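Local atomic coordinates of secreted protein (Streptomyces lividans TK24, PDB entry 5LXZ), a protein that probably acts as a copper-radical oxidase of the galactose oxidase-like AA5 family, holding copper in a protein built around a Kelch beta-propeller. Residues 293-298 with 335-340; 308-313 with 327-332. The protein carries 1 engineered substitution. One frame throughout, in Å; residues are numbered along the deposited sequence.

Contact 1 of 2, residues 293-298 with 335-340. With EDO (1,2-ethanediol), chain M; ACT (acetate ion), chain D.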
loop_
_atom_site.group_PDB
_atom_site.type_symbol
_atom_site.label_atom_id
_atom_site.label_comp_id
_atom_site.label_asym_id
_atom_site.label_seq_id
_atom_site.Cartn_x
_atom_site.Cartn_y
_atom_site.Cartn_z
ATOM N N ARG A 293 -17.865 -4.704 6.389
ATOM C CA ARG A 293 -16.907 -3.991 7.225
ATOM C C ARG A 293 -16.082 -3.072 6.365
ATOM O O ARG A 293 -15.357 -3.476 5.457
ATOM C CB ARG A 293 -16.026 -4.863 8.068
ATOM C CG ARG A 293 -15.202 -3.971 8.980
ATOM C CD ARG A 293 -14.705 -4.637 10.210
ATOM N NE ARG A 293 -15.708 -5.100 11.151
ATOM C CZ ARG A 293 -16.353 -4.355 12.062
ATOM N NH1 ARG A 293 -16.169 -3.041 12.163
ATOM N NH2 ARG A 293 -17.186 -4.949 12.895
ATOM N N GLN A 294 -16.287 -1.787 6.661
ATOM C CA GLN A 294 -15.758 -0.733 5.837
ATOM C C GLN A 294 -14.459 -0.167 6.363
ATOM O O GLN A 294 -14.304 0.044 7.575
ATOM C CB GLN A 294 -16.806 0.372 5.701
ATOM C CG GLN A 294 -16.440 1.459 4.723
ATOM C CD GLN A 294 -17.459 2.565 4.691
ATOM O OE1 GLN A 294 -17.192 3.699 5.147
ATOM N NE2 GLN A 294 -18.594 2.278 4.124
ATOM N N PHE A 295 -13.544 0.052 5.419
ATOM C CA PHE A 295 -12.265 0.693 5.679
ATOM C C PHE A 295 -11.958 1.707 4.581
ATOM O O PHE A 295 -12.455 1.565 3.470
ATOM C CB PHE A 295 -11.112 -0.341 5.660
ATOM C CG PHE A 295 -11.184 -1.391 6.725
ATOM C CD1 PHE A 295 -11.856 -2.581 6.503
ATOM C CD2 PHE A 295 -10.571 -1.182 7.955
ATOM C CE1 PHE A 295 -11.927 -3.534 7.484
ATOM C CE2 PHE A 295 -10.641 -2.157 8.959
ATOM C CZ PHE A 295 -11.290 -3.356 8.689
ATOM N N PRO A 296 -11.056 2.641 4.867
ATOM C CA PRO A 296 -10.491 3.449 3.804
ATOM C C PRO A 296 -9.676 2.612 2.839
ATOM O O PRO A 296 -9.498 1.428 3.106
ATOM C CB PRO A 296 -9.562 4.425 4.538
ATOM C CG PRO A 296 -9.324 3.796 5.856
ATOM C CD PRO A 296 -10.496 2.960 6.191
ATOM N N THR A 297 -9.145 3.218 1.802
ATOM C CA THR A 297 -8.389 2.478 0.783
ATOM C C THR A 297 -7.019 2.079 1.275
ATOM O O THR A 297 -6.492 2.623 2.238
ATOM C CB THR A 297 -8.241 3.300 -0.503
ATOM O OG1 THR A 297 -7.421 4.447 -0.246
ATOM C CG2 THR A 297 -9.583 3.663 -1.065
ATOM N N TYR A 298 -6.441 1.075 0.626
ATOM C CA TYR A 298 -5.196 0.443 1.031
ATOM C C TYR A 298 -5.077 0.313 2.551
ATOM O O TYR A 298 -4.031 0.686 3.142
ATOM C CB TYR A 298 -3.959 1.120 0.418
ATOM C CG TYR A 298 -3.793 0.932 -1.065
ATOM C CD1 TYR A 298 -3.846 -0.322 -1.633
ATOM C CD2 TYR A 298 -3.536 2.011 -1.915
ATOM C CE1 TYR A 298 -3.673 -0.501 -2.985
ATOM C CE2 TYR A 298 -3.382 1.847 -3.270
ATOM C CZ TYR A 298 -3.412 0.595 -3.813
ATOM O OH TYR A 298 -3.224 0.482 -5.179
ATOM N N ASN A 335 -16.803 -11.268 11.915
ATOM C CA ASN A 335 -16.843 -9.830 11.619
ATOM C C ASN A 335 -16.546 -8.923 12.795
ATOM O O ASN A 335 -16.550 -7.706 12.601
ATOM C CB ASN A 335 -18.094 -9.379 10.878
ATOM C CG ASN A 335 -17.830 -8.162 10.038
ATOM O OD1 ASN A 335 -16.813 -8.066 9.346
ATOM N ND2 ASN A 335 -18.734 -7.206 10.101
ATOM N N LYS A 336 -16.300 -9.487 13.968
ATOM C CA LYS A 336 -16.044 -8.697 15.166
ATOM C C LYS A 336 -14.775 -7.888 14.995
ATOM O O LYS A 336 -13.775 -8.373 14.445
ATOM C CB LYS A 336 -15.916 -9.594 16.392
ATOM C CG LYS A 336 -15.865 -8.803 17.693
ATOM C CD LYS A 336 -15.954 -9.732 18.878
ATOM C CE LYS A 336 -15.718 -8.962 20.168
ATOM N NZ LYS A 336 -15.659 -9.930 21.304
ATOM N N PHE A 337 -14.841 -6.635 15.440
ATOM C CA PHE A 337 -13.703 -5.743 15.391
ATOM C C PHE A 337 -13.464 -5.206 16.782
ATOM O O PHE A 337 -14.387 -4.641 17.400
ATOM C CB PHE A 337 -13.944 -4.613 14.415
ATOM C CG PHE A 337 -12.693 -3.806 14.118
ATOM C CD1 PHE A 337 -11.864 -4.205 13.092
ATOM C CD2 PHE A 337 -12.364 -2.693 14.837
ATOM C CE1 PHE A 337 -10.719 -3.499 12.800
ATOM C CE2 PHE A 337 -11.217 -1.983 14.564
ATOM C CZ PHE A 337 -10.389 -2.394 13.548
ATOM N N THR A 338 -12.253 -5.364 17.282
ATOM C CA THR A 338 -11.883 -4.903 18.609
ATOM C C THR A 338 -10.779 -3.843 18.458
ATOM O O THR A 338 -9.690 -4.145 17.984
ATOM C CB THR A 338 -11.400 -6.053 19.462
ATOM O OG1 THR A 338 -12.383 -7.098 19.519
ATOM C CG2 THR A 338 -11.181 -5.580 20.919
ATOM N N LYS A 339 -11.088 -2.602 18.845
ATOM C CA LYS A 339 -10.135 -1.495 18.678
ATOM C C LYS A 339 -8.945 -1.673 19.573
ATOM O O LYS A 339 -9.075 -2.194 20.702
ATOM C CB LYS A 339 -10.859 -0.194 18.967
ATOM C CG LYS A 339 -11.894 0.078 17.889
ATOM C CD LYS A 339 -12.730 1.310 18.215
ATOM C CE LYS A 339 -13.652 1.693 17.066
ATOM N NZ LYS A 339 -14.863 0.843 17.033
ATOM N N VAL A 340 -7.794 -1.248 19.090
ATOM C CA VAL A 340 -6.536 -1.262 19.811
ATOM C C VAL A 340 -6.216 0.200 20.142
ATOM O O VAL A 340 -6.035 1.011 19.237
ATOM C CB VAL A 340 -5.392 -1.953 19.026
ATOM C CG1 VAL A 340 -4.039 -1.802 19.706
ATOM C CG2 VAL A 340 -5.693 -3.450 18.876
HETATM C C1 EDO M . -13.593 -1.125 11.915
HETATM O O1 EDO M . -14.167 0.124 12.327
HETATM C C2 EDO M . -13.756 -1.273 10.408
HETATM O O2 EDO M . -15.094 -0.996 9.936
HETATM C C ACT D . -18.110 -2.222 15.115
HETATM O O ACT D . -18.891 -2.941 14.451
HETATM O OXT ACT D . -17.406 -2.711 16.026
HETATM C CH3 ACT D . -18.019 -0.759 14.797
#

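Contact 2 of 2, residues 308-313 with 327-332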
loop_
_atom_site.group_PDB
_atom_site.type_symbol
_atom_site.label_atom_id
_atom_site.label_comp_id
_atom_site.label_asym_id
_atom_site.label_seq_id
_atom_site.Cartn_x
_atom_site.Cartn_y
_atom_site.Cartn_z
ATOM N N LYS A 308 -6.861 -13.919 13.057
ATOM C CA LYS A 308 -7.506 -12.634 12.905
ATOM C C LYS A 308 -6.602 -11.717 12.114
ATOM O O LYS A 308 -5.456 -12.010 11.867
ATOM C CB LYS A 308 -7.899 -12.048 14.277
ATOM C CG LYS A 308 -8.794 -13.021 15.066
ATOM C CD LYS A 308 -9.324 -12.387 16.344
ATOM C CE LYS A 308 -10.057 -13.471 17.170
ATOM N NZ LYS A 308 -10.533 -13.007 18.501
ATOM N N ILE A 309 -7.179 -10.609 11.695
ATOM C CA ILE A 309 -6.492 -9.619 10.900
ATOM C C ILE A 309 -6.232 -8.383 11.740
ATOM O O ILE A 309 -7.166 -7.834 12.353
ATOM C CB ILE A 309 -7.330 -9.255 9.671
ATOM C CG1 ILE A 309 -7.315 -10.360 8.626
ATOM C CG2 ILE A 309 -6.859 -7.933 9.005
ATOM C CD1 ILE A 309 -5.995 -10.587 7.873
ATOM N N PHE A 310 -4.971 -7.939 11.764
ATOM C CA PHE A 310 -4.638 -6.711 12.388
ATOM C C PHE A 310 -4.687 -5.581 11.399
ATOM O O PHE A 310 -4.039 -5.647 10.365
ATOM C CB PHE A 310 -3.244 -6.777 13.008
ATOM C CG PHE A 310 -2.843 -5.515 13.737
ATOM C CD1 PHE A 310 -3.645 -5.034 14.765
ATOM C CD2 PHE A 310 -1.757 -4.794 13.365
ATOM C CE1 PHE A 310 -3.282 -3.892 15.454
ATOM C CE2 PHE A 310 -1.391 -3.632 14.064
ATOM C CZ PHE A 310 -2.157 -3.203 15.092
ATOM N N TYR A 311 -5.502 -4.581 11.732
ATOM C CA TYR A 311 -5.544 -3.310 10.973
ATOM C C TYR A 311 -4.749 -2.332 11.758
ATOM O O TYR A 311 -5.137 -1.960 12.871
ATOM C CB TYR A 311 -6.976 -2.863 10.812
ATOM C CG TYR A 311 -7.152 -1.472 10.240
ATOM C CD1 TYR A 311 -6.503 -1.089 9.048
ATOM C CD2 TYR A 311 -7.980 -0.551 10.835
ATOM C CE1 TYR A 311 -6.687 0.176 8.507
ATOM C CE2 TYR A 311 -8.211 0.669 10.260
ATOM C CZ TYR A 311 -7.557 1.038 9.099
ATOM O OH TYR A 311 -7.757 2.237 8.470
ATOM N N SER A 312 -3.684 -1.805 11.152
ATOM C CA SER A 312 -2.783 -0.926 11.877
ATOM C C SER A 312 -3.333 0.502 11.927
ATOM O O SER A 312 -2.792 1.299 12.682
ATOM C CB SER A 312 -1.409 -0.893 11.232
ATOM O OG SER A 312 -1.451 -0.154 10.015
ATOM N N GLY A 313 -4.332 0.812 11.132
ATOM C CA GLY A 313 -4.827 2.166 10.955
ATOM C C GLY A 313 -4.238 2.885 9.751
ATOM O O GLY A 313 -4.833 3.854 9.271
ATOM N N PRO A 327 -7.200 1.698 14.624
ATOM C CA PRO A 327 -6.539 0.378 14.596
ATOM C C PRO A 327 -7.312 -0.649 15.385
ATOM O O PRO A 327 -7.986 -0.364 16.351
ATOM C CB PRO A 327 -5.197 0.627 15.273
ATOM C CG PRO A 327 -4.979 2.086 15.212
ATOM C CD PRO A 327 -6.330 2.718 15.250
ATOM N N GLY A 328 -7.169 -1.900 14.991
ATOM C CA GLY A 328 -7.824 -2.946 15.748
ATOM C C GLY A 328 -7.623 -4.320 15.139
ATOM O O GLY A 328 -6.996 -4.491 14.127
ATOM N N VAL A 329 -8.244 -5.277 15.809
ATOM C CA VAL A 329 -8.163 -6.682 15.448
ATOM C C VAL A 329 -9.521 -7.121 14.920
ATOM O O VAL A 329 -10.558 -6.989 15.605
ATOM C CB VAL A 329 -7.801 -7.516 16.672
ATOM C CG1 VAL A 329 -7.865 -9.002 16.391
ATOM C CG2 VAL A 329 -6.388 -7.164 17.156
ATOM N N TRP A 330 -9.510 -7.634 13.700
ATOM C CA TRP A 330 -10.709 -8.007 12.984
ATOM C C TRP A 330 -10.784 -9.509 12.840
ATOM O O TRP A 330 -9.922 -10.115 12.186
ATOM C CB TRP A 330 -10.673 -7.338 11.609
ATOM C CG TRP A 330 -11.827 -7.548 10.707
ATOM C CD1 TRP A 330 -13.110 -7.876 11.030
ATOM C CD2 TRP A 330 -11.799 -7.429 9.279
ATOM N NE1 TRP A 330 -13.867 -7.995 9.896
ATOM C CE2 TRP A 330 -13.095 -7.694 8.807
ATOM C CE3 TRP A 330 -10.804 -7.074 8.355
ATOM C CZ2 TRP A 330 -13.406 -7.639 7.482
ATOM C CZ3 TRP A 330 -11.112 -7.040 7.042
ATOM C CH2 TRP A 330 -12.418 -7.312 6.590
ATOM N N ASP A 331 -11.814 -10.127 13.402
ATOM C CA ASP A 331 -12.085 -11.541 13.128
ATOM C C ASP A 331 -12.948 -11.538 11.881
ATOM O O ASP A 331 -14.115 -11.147 11.914
ATOM C CB ASP A 331 -12.828 -12.131 14.296
ATOM C CG ASP A 331 -13.102 -13.613 14.129
ATOM O OD1 ASP A 331 -13.320 -14.063 12.991
ATOM O OD2 ASP A 331 -13.054 -14.344 15.135
ATOM N N VAL A 332 -12.363 -11.924 10.746
ATOM C CA VAL A 332 -13.059 -11.834 9.491
ATOM C C VAL A 332 -14.238 -12.802 9.437
ATOM O O VAL A 332 -15.231 -12.512 8.806
ATOM C CB VAL A 332 -12.090 -12.080 8.322
ATOM C CG1 VAL A 332 -12.804 -12.023 6.989
ATOM C CG2 VAL A 332 -10.949 -11.071 8.336
#

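Contact 1 of 2, residues 293-298 with 335-340
With CG anti to its backbone N (chi1 -174°) and its chain bent at chi3 (-64°), R293 lays its guanidinium against the start of strand 337-339, the last strand of a four-stranded Kelch propeller blade. F337, also with CG anti to N, offers its CB to that group. The loop 293-298 leads from the last strand of the preceding blade, 285-288, to the first strand of this one, 301-303, so the contact ties a blade-to-blade connection to an edge strand.

In the conformer described, R293 grips one backbone oxygen side-on: NE is 3.1 Å and NH2 2.8 Å from N335 O, which lies close to the guanidinium plane. Both bonds to the shared acceptor are bent, the NE one more so (N-H...O 137°). Over the centre of one guanidinium face comes the CB of F337, 3.4 Å from R293 CZ. F295 and F337 meet tip to tip, F337 CE1 standing at the edge of the F295 ring, 4.1 Å from F295 CE2.

Two small molecules, probably from the crystallisation liquor, fill in around them. Ethanediol sets C1 over the centre of the F337 ring and C2 over a face of F295; its O2 donates to Q294 O at 2.7 Å and accepts a weak bond from R293 NH1. An acetate accepts from R293 NH2 and may partly offset its charge. The N335 amide is fixed from outside, by W330 NE1 at OD1 and by V292 O at ND2, and this held OD1 sits 3.5 Å from R293 CB.

Contact 2 of 2, residues 308-313 with 327-332
I309 and W330 run side by side on one face of the sheet, I309 CG2 coming within 4.1 Å of W330 CE3. V332 closes the group: its CG2 reaches I309 CG1 at 3.7 Å and also rests over the centre of a face of the W330 indole. L260 of the preceding blade packs on W330 and V332 from outside. Farther along the same face, the chain after Y311 folds back over its ring, with G313 N above the ring centre. On the reverse face F310 and V329 meet loosely, F310 CD1 to V329 CG2 at 4.2 Å, and F395, from the outermost strand of the next blade, touches both F310 and P327.

Between these faces runs the antiparallel backbone. I309 and W330 form a hydrogen-bonded pair, I309 N to W330 O at 2.8 Å and W330 N to I309 O at 2.7 Å, both nearly straight at 173°. Y311 and G328 make a second such pair, while F310 faces V329 in a non-hydrogen-bonded pair. Where strand 309-311 gives way to the loop, S312 O is buried without a partner in the model.

At the polar edge the extended K308 chain lies across V329 CG1 and D331, its NZ still 4.4 Å from D331 OD2, beyond a salt bridge. The other carboxylate oxygen, D331 OD1, accepts a hydrogen bond from T334 N. Two central strands joined by a long loop, with one face turned to each adjoining blade, make up the middle of a Kelch propeller blade.

In the fold
Both contacts serve the same blade, and contact 2 is nested within the chain closed by contact 1. Buried contact 2 builds the middle of the sheet from regular backbone pairing and apolar faces. Contact 1, at the surface, uses a charged side chain and aromatic tips to bring an incoming loop to the outer strand, with an ethanediol and an acetate, probably from the crystallisation liquor, lodged beside it. They meet directly: strand 337-339 is the neighbour of 328-330, with T338 O bonded to V329 N, and F337 CZ packs on G328 CA. F295 also meets both Y311 and W330. Beyond these, Y298 at the far end of loop 293-298 stacks on the copper ligand Y248.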